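Dbv8 protein (Nonomuraea, PDB 4MFZ) probably transfers long aliphatic acyl groups from acyl-CoA to an amine of glycopeptide antibiotics, as a GNAT-family N-acyltransferase that binds decanoyl-CoA. Local coordinates at residues Pro48-Val53 against Ala98-Val103. Residues are numbered along the deposited sequence; the frame is centred on the assembly and turned at random.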
loop_
_atom_site.group_PDB
_atom_site.type_symbol
_atom_site.label_atom_id
_atom_site.label_comp_id
_atom_site.label_asym_id
_atom_site.label_seq_id
_atom_site.Cartn_x
_atom_site.Cartn_y
_atom_site.Cartn_z
ATOM N N PRO A 48 -21.692 12.078 -7.447
ATOM C CA PRO A 48 -20.473 12.883 -7.617
ATOM C C PRO A 48 -20.093 13.612 -6.318
ATOM O O PRO A 48 -20.970 13.944 -5.523
ATOM C CB PRO A 48 -20.856 13.913 -8.696
ATOM C CG PRO A 48 -22.184 13.503 -9.251
ATOM C CD PRO A 48 -22.830 12.586 -8.250
ATOM N N PRO A 49 -18.790 13.842 -6.101
ATOM C CA PRO A 49 -18.296 14.541 -4.896
ATOM C C PRO A 49 -18.773 16.001 -4.805
ATOM O O PRO A 49 -18.976 16.653 -5.841
ATOM C CB PRO A 49 -16.768 14.522 -5.092
ATOM C CG PRO A 49 -16.597 14.495 -6.599
ATOM C CD PRO A 49 -17.715 13.629 -7.096
ATOM N N PRO A 50 -18.916 16.535 -3.571
ATOM C CA PRO A 50 -19.333 17.939 -3.460
ATOM C C PRO A 50 -18.270 18.879 -4.031
ATOM O O PRO A 50 -18.604 19.997 -4.440
ATOM C CB PRO A 50 -19.507 18.147 -1.944
ATOM C CG PRO A 50 -18.657 17.101 -1.304
ATOM C CD PRO A 50 -18.643 15.926 -2.249
ATOM N N GLU A 51 -17.019 18.415 -4.077
ATOM C CA GLU A 51 -15.905 19.148 -4.688
ATOM C C GLU A 51 -15.509 18.508 -6.000
ATOM O O GLU A 51 -15.021 17.368 -6.000
ATOM C CB GLU A 51 -14.680 19.067 -3.788
ATOM C CG GLU A 51 -14.788 19.823 -2.485
ATOM C CD GLU A 51 -14.205 21.215 -2.592
ATOM O OE1 GLU A 51 -14.559 21.950 -3.552
ATOM O OE2 GLU A 51 -13.391 21.570 -1.707
ATOM N N PRO A 52 -15.672 19.233 -7.121
ATOM C CA PRO A 52 -15.417 18.643 -8.437
ATOM C C PRO A 52 -14.008 18.031 -8.528
ATOM O O PRO A 52 -13.069 18.576 -7.935
ATOM C CB PRO A 52 -15.530 19.835 -9.382
ATOM C CG PRO A 52 -16.384 20.816 -8.649
ATOM C CD PRO A 52 -15.976 20.666 -7.217
ATOM N N VAL A 53 -13.888 16.912 -9.252
ATOM C CA VAL A 53 -12.602 16.246 -9.462
ATOM C C VAL A 53 -11.738 17.058 -10.415
ATOM O O VAL A 53 -12.176 17.457 -11.470
ATOM C CB VAL A 53 -12.764 14.791 -9.968
ATOM C CG1 VAL A 53 -11.478 14.275 -10.598
ATOM C CG2 VAL A 53 -13.177 13.881 -8.829
ATOM N N ALA A 98 -15.643 6.877 -6.749
ATOM C CA ALA A 98 -14.541 6.315 -5.941
ATOM C C ALA A 98 -13.872 7.382 -5.072
ATOM O O ALA A 98 -13.646 7.159 -3.905
ATOM C CB ALA A 98 -13.496 5.632 -6.827
ATOM N N HIS A 99 -13.539 8.527 -5.656
ATOM C CA HIS A 99 -12.974 9.649 -4.909
ATOM C C HIS A 99 -13.913 10.105 -3.792
ATOM O O HIS A 99 -13.485 10.385 -2.668
ATOM C CB HIS A 99 -12.679 10.799 -5.864
ATOM C CG HIS A 99 -12.503 12.122 -5.181
ATOM N ND1 HIS A 99 -11.435 12.402 -4.390
ATOM C CD2 HIS A 99 -13.317 13.254 -5.162
ATOM C CE1 HIS A 99 -11.567 13.653 -3.908
ATOM N NE2 HIS A 99 -12.727 14.159 -4.361
ATOM N N HIS A 100 -15.201 10.152 -4.107
ATOM C CA HIS A 100 -16.204 10.574 -3.155
ATOM C C HIS A 100 -16.209 9.661 -1.964
ATOM O O HIS A 100 -16.284 10.145 -0.848
ATOM C CB HIS A 100 -17.599 10.651 -3.806
ATOM C CG HIS A 100 -18.631 11.343 -2.944
ATOM N ND1 HIS A 100 -19.909 11.543 -3.352
ATOM C CD2 HIS A 100 -18.526 11.922 -1.669
ATOM C CE1 HIS A 100 -20.589 12.196 -2.377
ATOM N NE2 HIS A 100 -19.733 12.428 -1.354
ATOM N N GLU A 101 -16.122 8.343 -2.206
ATOM C CA GLU A 101 -16.103 7.312 -1.166
ATOM C C GLU A 101 -14.938 7.572 -0.191
ATOM O O GLU A 101 -15.115 7.417 1.014
ATOM C CB GLU A 101 -16.001 5.898 -1.789
ATOM C CG GLU A 101 -15.906 4.719 -0.813
ATOM C CD GLU A 101 -15.835 3.319 -1.494
ATOM O OE1 GLU A 101 -15.126 3.102 -2.533
ATOM O OE2 GLU A 101 -16.485 2.391 -0.962
ATOM N N LEU A 102 -13.789 8.019 -0.708
ATOM C CA LEU A 102 -12.597 8.283 0.115
ATOM C C LEU A 102 -12.674 9.561 0.937
ATOM O O LEU A 102 -12.177 9.570 2.056
ATOM C CB LEU A 102 -11.294 8.311 -0.739
ATOM C CG LEU A 102 -11.070 7.085 -1.618
ATOM C CD1 LEU A 102 -9.699 7.166 -2.283
ATOM C CD2 LEU A 102 -11.195 5.803 -0.816
ATOM N N VAL A 103 -13.279 10.630 0.418
ATOM C CA VAL A 103 -13.403 11.842 1.233
ATOM C C VAL A 103 -14.503 11.740 2.289
ATOM O O VAL A 103 -14.423 12.379 3.320
ATOM C CB VAL A 103 -13.548 13.150 0.404
ATOM C CG1 VAL A 103 -12.497 13.198 -0.696
ATOM C CG2 VAL A 103 -14.944 13.316 -0.158
HETATM O O HOH W 1 -14.653 15.901 -2.915
#
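H99 meets P49 and V53 with the same corner of its imidazole. CB of P49 abuts the rim of the ring, 3.7 Å from CD2 of H99, while CG2 of V53 approaches that CD2 obliquely, also at 3.7 Å. The CB of H99 points toward the loop, and CG anti to the backbone N (chi1 162°) carries CD2 up to P49 and V53. Both ring nitrogens have polar partners: ND1 of H99 bonds to OG1 of T138 on helix 130-148, and NE2 of H99 is 3.0 Å from a water, which in turn donates a weak bond to O of E51.

H100, one residue on, presents a ring face instead. CA of P49 sits 3.9 Å from the centroid of the H100 ring, 18° off the normal. CD of P50 lies over the same face, 4.1 Å from the H100 centroid, and both are CH-pi contacts. O of P48, 3.4 Å from ND1 of H100, is too badly aligned for a hydrogen bond; that nitrogen bonds to O of G47 instead.

Between 48-53 and 98-103, at the surface of the N-terminal domain, the polar connection is thus a water bridge, while G47 just before gives the direct bond. Since a carbonyl O can only accept, ND1 of H100 carries a proton, and this bond helps fix the rotation of the ring that P49 and P50 cover.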